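Local coordinates for protein putative cytidylyltransferase (Burkholderia pseudomallei, PDB 5X9Q) that probably transfers the adenylyl group of ATP to D-glycero-beta-D-manno-heptose 1-phosphate, giving ADP-heptose and diphosphate in the heptose biosynthesis pathway, at residues N71-A74 with S75-L79; N88-E91 with D92-A95; V107-E111 with K112-S116; D135-P138 with E139-L142. One frame throughout, in Å; residues are numbered along the deposited sequence.

Contact 1: N71-A74 with S75-L79; sequences NSDA and SVRML
Ser72 caps the short helix 73-76 with its own side chain: OG accepts the backbone N-H of Ser75 at 3.1 Å in a nearly straight bond, N-H...O 163°. A chi1 of 77° sets the hydroxyl between the backbone N and the carbonyl carbon of Ser72, from where it can turn back over the first turn, and the Ser75 CB settles against it. The carbonyl of Ser72 continues the pattern, taking the N-H of Val76 at 2.8 Å from Val76 N to Ser72 O. Val76 has CG1 anti to its backbone N (chi1 176°), which leaves CG2 beside that nitrogen, 3.2 Å from Asn71 CB, a tight approach. Farther along, Arg77 N bonds to Asp73 O, and more weakly to Ala74 O. The Arg77 chain bends at chi3 and doubles back, laying one guanidinium face over the helix backbone. Asp73 O lies 3.4 Å above the centre of that plane, while NH1 passes Asp73 CB at 3.4 Å. The carboxylate of Asp73 is engaged elsewhere, in a salt bridge from OD1 to Arg93, and Ser75 OG probably bonds to Glu111 O, though the two are modelled unusually close. The turn follows strand 65-71 directly; Ser72 pairs through its backbone with Phe109 of strand 105-109, and Val76 packs on Arg93 of helix 90-98.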
# COMPACT_ATOMS: atom_id res chain seq x y z
N ASN A 71 0.13 -3.11 16.98
CA ASN A 71 0.33 -2.53 18.30
C ASN A 71 -0.44 -1.22 18.48
O ASN A 71 -0.29 -0.29 17.67
CB ASN A 71 1.82 -2.28 18.54
CG ASN A 71 2.65 -3.54 18.41
OD1 ASN A 71 2.88 -4.05 17.30
ND2 ASN A 71 3.16 -4.02 19.54
N SER A 72 -1.19 -1.13 19.58
CA SER A 72 -1.81 0.14 20.00
C SER A 72 -0.71 1.12 20.33
O SER A 72 0.44 0.72 20.55
CB SER A 72 -2.71 -0.02 21.22
OG SER A 72 -1.91 -0.13 22.39
N ASP A 73 -1.07 2.39 20.39
CA ASP A 73 -0.09 3.44 20.65
C ASP A 73 0.58 3.24 22.01
O ASP A 73 1.81 3.33 22.12
CB ASP A 73 -0.76 4.82 20.58
CG ASP A 73 -1.33 5.13 19.19
OD1 ASP A 73 -0.69 4.74 18.18
OD2 ASP A 73 -2.44 5.73 19.11
N ALA A 74 -0.21 2.92 23.03
CA ALA A 74 0.33 2.66 24.36
C ALA A 74 1.28 1.47 24.28
O ALA A 74 2.42 1.54 24.74
CB ALA A 74 -0.79 2.39 25.35
N SER A 75 0.80 0.37 23.70
CA SER A 75 1.60 -0.83 23.54
C SER A 75 2.94 -0.57 22.86
O SER A 75 3.97 -1.08 23.29
CB SER A 75 0.82 -1.89 22.76
OG SER A 75 1.66 -2.96 22.37
N VAL A 76 2.94 0.21 21.78
CA VAL A 76 4.18 0.50 21.06
C VAL A 76 5.15 1.19 22.01
O VAL A 76 6.36 1.03 21.93
CB VAL A 76 3.93 1.39 19.83
CG1 VAL A 76 5.25 1.77 19.18
CG2 VAL A 76 3.01 0.70 18.84
N ARG A 77 4.60 1.96 22.92
CA ARG A 77 5.41 2.67 23.88
C ARG A 77 6.09 1.70 24.80
O ARG A 77 6.97 2.07 25.56
CB ARG A 77 4.52 3.56 24.73
CG ARG A 77 4.82 5.04 24.66
CD ARG A 77 3.58 5.84 24.97
NE ARG A 77 2.92 6.29 23.76
CZ ARG A 77 1.62 6.48 23.64
NH1 ARG A 77 1.13 6.90 22.49
NH2 ARG A 77 0.81 6.26 24.65
N MET A 78 5.68 0.45 24.75
CA MET A 78 6.27 -0.54 25.68
C MET A 78 7.70 -1.02 25.29
O MET A 78 8.40 -1.57 26.14
CB MET A 78 5.28 -1.63 26.10
CG MET A 78 4.18 -1.14 27.03
SD MET A 78 2.99 -2.43 27.43
CE MET A 78 1.84 -1.52 28.46
N LEU A 79 8.10 -0.85 24.04
CA LEU A 79 9.40 -1.35 23.62
C LEU A 79 10.43 -0.26 23.36
O LEU A 79 10.10 0.88 23.03
CB LEU A 79 9.22 -2.44 22.56
CG LEU A 79 8.55 -2.02 21.26
CD1 LEU A 79 9.54 -1.31 20.34
CD2 LEU A 79 7.92 -3.21 20.56

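Contact 2: N88-E91 with D92-A95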
# COMPACT_ATOMS: atom_id res chain seq x y z
N ASN A 88 2.14 8.01 13.71
CA ASN A 88 0.83 7.77 13.22
C ASN A 88 0.15 7.03 14.31
O ASN A 88 0.73 6.18 14.99
CB ASN A 88 0.87 6.91 11.96
CG ASN A 88 1.00 7.75 10.70
OD1 ASN A 88 0.32 8.77 10.54
ND2 ASN A 88 1.87 7.33 9.79
N VAL A 89 -1.11 7.40 14.50
CA VAL A 89 -1.96 6.82 15.52
C VAL A 89 -2.40 5.46 15.03
O VAL A 89 -2.54 5.22 13.83
CB VAL A 89 -3.17 7.72 15.82
CG1 VAL A 89 -2.72 9.02 16.46
CG2 VAL A 89 -3.96 7.99 14.55
N GLN A 90 -2.61 4.56 15.98
CA GLN A 90 -3.02 3.20 15.66
C GLN A 90 -4.15 3.00 14.66
O GLN A 90 -4.23 1.94 14.04
CB GLN A 90 -3.54 2.49 16.91
CG GLN A 90 -3.60 0.98 16.78
CD GLN A 90 -4.37 0.35 17.93
OE1 GLN A 90 -4.65 1.01 18.93
NE2 GLN A 90 -4.67 -0.93 17.81
N GLU A 91 -5.01 4.00 14.48
CA GLU A 91 -6.15 3.80 13.58
C GLU A 91 -5.61 4.06 12.19
O GLU A 91 -5.97 3.39 11.23
CB GLU A 91 -7.33 4.73 13.86
CG GLU A 91 -8.54 4.37 12.96
CD GLU A 91 -9.58 5.48 12.90
OE1 GLU A 91 -9.72 6.24 13.89
OE2 GLU A 91 -10.25 5.60 11.85
N ASP A 92 -4.71 5.01 12.09
CA ASP A 92 -4.11 5.33 10.81
C ASP A 92 -3.17 4.23 10.33
O ASP A 92 -3.18 3.89 9.15
CB ASP A 92 -3.39 6.68 10.91
CG ASP A 92 -4.38 7.84 10.87
OD1 ASP A 92 -5.61 7.60 10.99
OD2 ASP A 92 -3.93 9.00 10.73
N ARG A 93 -2.38 3.66 11.25
CA ARG A 93 -1.48 2.58 10.88
C ARG A 93 -2.27 1.38 10.42
O ARG A 93 -1.91 0.75 9.44
CB ARG A 93 -0.56 2.21 12.04
CG ARG A 93 0.50 3.25 12.30
CD ARG A 93 1.42 2.84 13.43
NE ARG A 93 0.81 3.03 14.74
CZ ARG A 93 0.66 2.06 15.64
NH1 ARG A 93 1.07 0.83 15.37
NH2 ARG A 93 0.08 2.32 16.81
N MET A 94 -3.40 1.13 11.08
CA MET A 94 -4.25 0.00 10.72
C MET A 94 -4.96 0.25 9.40
O MET A 94 -5.10 -0.67 8.59
CB MET A 94 -5.27 -0.26 11.82
CG MET A 94 -4.65 -0.78 13.09
SD MET A 94 -5.84 -0.90 14.43
CE MET A 94 -6.87 -2.26 13.87
N ALA A 95 -5.41 1.48 9.17
CA ALA A 95 -6.09 1.81 7.92
C ALA A 95 -5.20 1.59 6.68
O ALA A 95 -5.66 1.05 5.67
CB ALA A 95 -6.61 3.25 7.96
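The Arg93 guanidinium meets Asn88 O at its edge, near its own plane, whereas Gln90 CA approaches it obliquely, 3.4 Å from NH2. The edge contact is a hydrogen bond of 3.2 Å from Arg93 NE to Asn88 O, with the donor standing well above the carbonyl plane of Asn88. A bend at chi3 (-77°) folds the arginine back toward the start of the helix, and on the way its CG rests against Asn88 CB. The Gln90 amide plane is turned 27° from the guanidinium; the glutamine chain is extended and runs alongside Met94, its NE2 3.6 Å from Met94 SD. Farther round the turn, Val89 and Asp92 lie next to each other, with Val89 CG2 3.7 Å from Asp92 CG. Beneath these side chains, Arg93 N bonds to Val89 O at 3.0 Å and Ala95 N to Glu91 O at 2.9 Å. The other two guanidinium nitrogens turn into the protein, NH2 to Asn71 O and NH1 to Val44 O. Glu91 and Asp92 both form salt bridges to Arg50 of the second subunit. This is the first turn of an alpha helix with Val89 at the N-cap position, joining the parallel sheet of a cytidylyltransferase-like domain to the dimer interface.

Contact 3: V107-E111 with K112-S116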
# COMPACT_ATOMS: atom_id res chain seq x y z
N VAL A 107 -6.27 -6.28 13.04
CA VAL A 107 -6.69 -6.26 14.44
C VAL A 107 -5.68 -5.52 15.30
O VAL A 107 -4.48 -5.77 15.19
CB VAL A 107 -6.82 -7.67 15.03
CG1 VAL A 107 -7.13 -7.59 16.51
CG2 VAL A 107 -7.88 -8.41 14.34
N GLY A 108 -6.14 -4.61 16.16
CA GLY A 108 -5.24 -3.97 17.11
C GLY A 108 -5.11 -4.78 18.40
O GLY A 108 -6.04 -5.48 18.78
N PHE A 109 -3.98 -4.65 19.09
CA PHE A 109 -3.85 -5.23 20.42
C PHE A 109 -3.08 -4.27 21.32
O PHE A 109 -2.24 -3.52 20.84
CB PHE A 109 -3.16 -6.61 20.39
CG PHE A 109 -1.76 -6.58 19.88
CD1 PHE A 109 -1.50 -6.63 18.50
CD2 PHE A 109 -0.69 -6.50 20.76
CE1 PHE A 109 -0.18 -6.60 18.02
CE2 PHE A 109 0.63 -6.48 20.29
CZ PHE A 109 0.89 -6.52 18.91
N ASP A 110 -3.40 -4.29 22.61
CA ASP A 110 -2.88 -3.32 23.58
C ASP A 110 -1.67 -3.80 24.37
O ASP A 110 -0.85 -3.00 24.84
CB ASP A 110 -3.98 -2.95 24.57
CG ASP A 110 -5.06 -2.11 23.95
OD1 ASP A 110 -4.76 -1.06 23.33
OD2 ASP A 110 -6.24 -2.47 24.12
N GLU A 111 -1.57 -5.12 24.56
CA GLU A 111 -0.49 -5.69 25.34
C GLU A 111 0.85 -5.42 24.67
O GLU A 111 0.92 -5.00 23.51
CB GLU A 111 -0.68 -7.20 25.55
CG GLU A 111 -2.04 -7.66 26.11
CD GLU A 111 -3.16 -7.73 25.05
OE1 GLU A 111 -3.11 -8.62 24.19
OE2 GLU A 111 -4.11 -6.92 25.09
N LYS A 112 1.93 -5.70 25.39
CA LYS A 112 3.27 -5.43 24.88
C LYS A 112 3.67 -6.45 23.80
O LYS A 112 4.42 -6.13 22.88
CB LYS A 112 4.28 -5.47 26.03
CG LYS A 112 5.71 -5.14 25.64
CD LYS A 112 6.62 -5.07 26.87
CE LYS A 112 6.44 -6.30 27.75
NZ LYS A 112 7.47 -6.32 28.84
N THR A 113 3.15 -7.67 23.92
CA THR A 113 3.45 -8.71 22.95
C THR A 113 2.14 -9.23 22.37
O THR A 113 1.08 -9.11 22.99
CB THR A 113 4.26 -9.88 23.60
OG1 THR A 113 3.40 -10.69 24.41
CG2 THR A 113 5.44 -9.34 24.42
N PRO A 114 2.21 -9.84 21.19
CA PRO A 114 0.98 -10.35 20.59
C PRO A 114 0.51 -11.73 21.08
O PRO A 114 -0.41 -12.29 20.46
CB PRO A 114 1.32 -10.41 19.11
CG PRO A 114 2.83 -10.40 19.01
CD PRO A 114 3.40 -10.11 20.35
N VAL A 115 1.08 -12.23 22.18
CA VAL A 115 0.78 -13.60 22.63
C VAL A 115 -0.69 -13.86 22.94
O VAL A 115 -1.24 -14.86 22.49
CB VAL A 115 1.63 -13.99 23.86
CG1 VAL A 115 1.15 -15.31 24.44
CG2 VAL A 115 3.10 -14.09 23.45
N SER A 116 -1.35 -12.99 23.69
CA SER A 116 -2.75 -13.28 23.99
C SER A 116 -3.62 -13.05 22.76
O SER A 116 -4.65 -13.70 22.60
CB SER A 116 -3.29 -12.43 25.15
OG SER A 116 -3.60 -11.12 24.70
O HOH W 1 -1.65 -9.72 22.58
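Glu111 OE1 and Ser116 OG stand 2.6 Å apart and share one arginine: Arg24 NH2 makes a salt bridge to OE1, and Arg24 NH1 a hydrogen bond to OG. A water donates to Thr113 O, 2.8 Å from the water oxygen; its approach to Glu111 OE1 is modelled too short and is doubtful. The glutamate arrives there because its chain bends at chi2 (80°), turning the carboxylate back across the loop toward the start of helix 115-121. With Arg24 bound to it, the carboxylate would be expected to keep its negative charge. The apolar half of the contact is a CH-pi interaction: Pro114 CB sits over one face of the Phe109 ring, 4.2 Å from its centroid and 23° off the ring normal. The two side chains run alongside one another, with Phe109 CZ 3.9 Å from Pro114 CB, while Phe109 CE2 meets the Thr113 carbonyl carbon at 3.8 Å. Such a loop, carrying the chain from strand 105-109, the outermost of this chain's sheet, into helix 115-121, is a beta-to-alpha connection of a parallel alpha/beta fold, here that of the cytidylyltransferase-like family.

Contact 4: D135-P138 with E139-L142; sequences DALP and ESAL
Leu137 and Glu139 cross at a slant, the leucine methyls lying against the carboxylate: Leu137 CD1 is 3.7 Å from Glu139 OE1, and CD2 is almost as near. The Pro138 ring instead follows the course of the glutamate chain, with Pro138 CD 3.2 Å from Glu139 OE2. Each carboxylate oxygen therefore has carbon beside it, one from the leucine and the other from the proline ring. The glutamate gets there because chi1 (52°) lodges CG between its backbone N and carbonyl carbon, and a bend at chi2 (-94°) turns the end back along the start of the helix. Ser140 OG also touches Leu137 CB at 3.5 Å, yet its hydrogen bond goes to Met134 O, which pins the preceding loop onto the helix. The backbone closes the first turn with a bond of 3.0 Å from Leu142 N to Pro138 O; a weaker one joins Ser140 N to Leu137 O. Pro138 stands in the first turn of helix 138-145, right after Leu137 at the N-cap, where it has no N-H to leave unmatched. Glu139 also packs on Ile118 and Leu126. A buried carboxylate lined here by hydrocarbon may have a raised pKa, although the helix start should moderate that tendency.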
# COMPACT_ATOMS: atom_id res chain seq x y z
N ASP A 135 12.75 -19.27 17.09
CA ASP A 135 12.85 -20.02 18.35
C ASP A 135 12.94 -19.12 19.61
O ASP A 135 12.66 -19.58 20.71
CB ASP A 135 14.06 -20.97 18.33
CG ASP A 135 13.99 -21.98 17.19
OD1 ASP A 135 13.07 -22.83 17.22
OD2 ASP A 135 14.85 -21.94 16.28
N ALA A 136 13.29 -17.85 19.45
CA ALA A 136 13.39 -16.95 20.60
C ALA A 136 12.07 -16.25 20.91
O ALA A 136 11.97 -15.47 21.88
CB ALA A 136 14.50 -15.92 20.38
N LEU A 137 11.06 -16.50 20.08
CA LEU A 137 9.75 -15.86 20.24
C LEU A 137 8.75 -16.72 20.99
O LEU A 137 8.56 -17.89 20.66
CB LEU A 137 9.15 -15.48 18.87
CG LEU A 137 9.78 -14.37 18.05
CD1 LEU A 137 8.92 -14.14 16.84
CD2 LEU A 137 9.89 -13.08 18.87
N PRO A 138 8.10 -16.12 21.99
CA PRO A 138 7.06 -16.81 22.76
C PRO A 138 5.94 -17.28 21.85
O PRO A 138 5.49 -18.42 21.97
CB PRO A 138 6.55 -15.73 23.73
CG PRO A 138 7.53 -14.62 23.67
CD PRO A 138 8.40 -14.76 22.48
N GLU A 139 5.52 -16.42 20.92
CA GLU A 139 4.40 -16.74 20.03
C GLU A 139 4.70 -17.93 19.09
O GLU A 139 3.79 -18.68 18.73
CB GLU A 139 4.01 -15.50 19.22
CG GLU A 139 5.16 -14.84 18.49
CD GLU A 139 5.77 -13.71 19.29
OE1 GLU A 139 6.10 -12.65 18.69
OE2 GLU A 139 5.98 -13.89 20.52
N SER A 140 5.97 -18.13 18.74
CA SER A 140 6.34 -19.30 17.95
C SER A 140 6.01 -20.57 18.70
O SER A 140 5.45 -21.52 18.14
CB SER A 140 7.83 -19.32 17.64
OG SER A 140 8.20 -18.20 16.86
N ALA A 141 6.38 -20.58 19.98
CA ALA A 141 6.14 -21.73 20.81
C ALA A 141 4.66 -21.93 20.95
O ALA A 141 4.17 -23.06 20.89
CB ALA A 141 6.80 -21.54 22.20
N LEU A 142 3.93 -20.82 21.13
CA LEU A 142 2.49 -20.92 21.28
C LEU A 142 1.88 -21.61 20.07
O LEU A 142 1.18 -22.62 20.20
CB LEU A 142 1.85 -19.54 21.47
CG LEU A 142 0.32 -19.57 21.62
CD1 LEU A 142 -0.11 -20.29 22.89
CD2 LEU A 142 -0.25 -18.16 21.60

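How the contacts relate
The four contacts follow one another along the chain, and three of them meet closely. Contacts 1 and 2, centres 12 Å apart, are joined through Arg93, and Ser72 CA lies 3.2 Å from Gln90 OE1. Contact 3 is nearer still to contact 1, at 9 Å between centres, and Ser72 CB comes within 3.1 Å of Asp110 OD1. Contact 2 borders contact 3 where Met94 CE rests 3.4 Å from Gly108 N. Contact 4 touches contact 3 alone, Val115 CG2 lying 3.8 Å from Pro138 CB; its nearest atoms stay about 15 Å from contact 2. All lie in the cytidylyltransferase-like region, consistent with a nucleotide-binding domain, but no ligand among these contacts marks the ATP site.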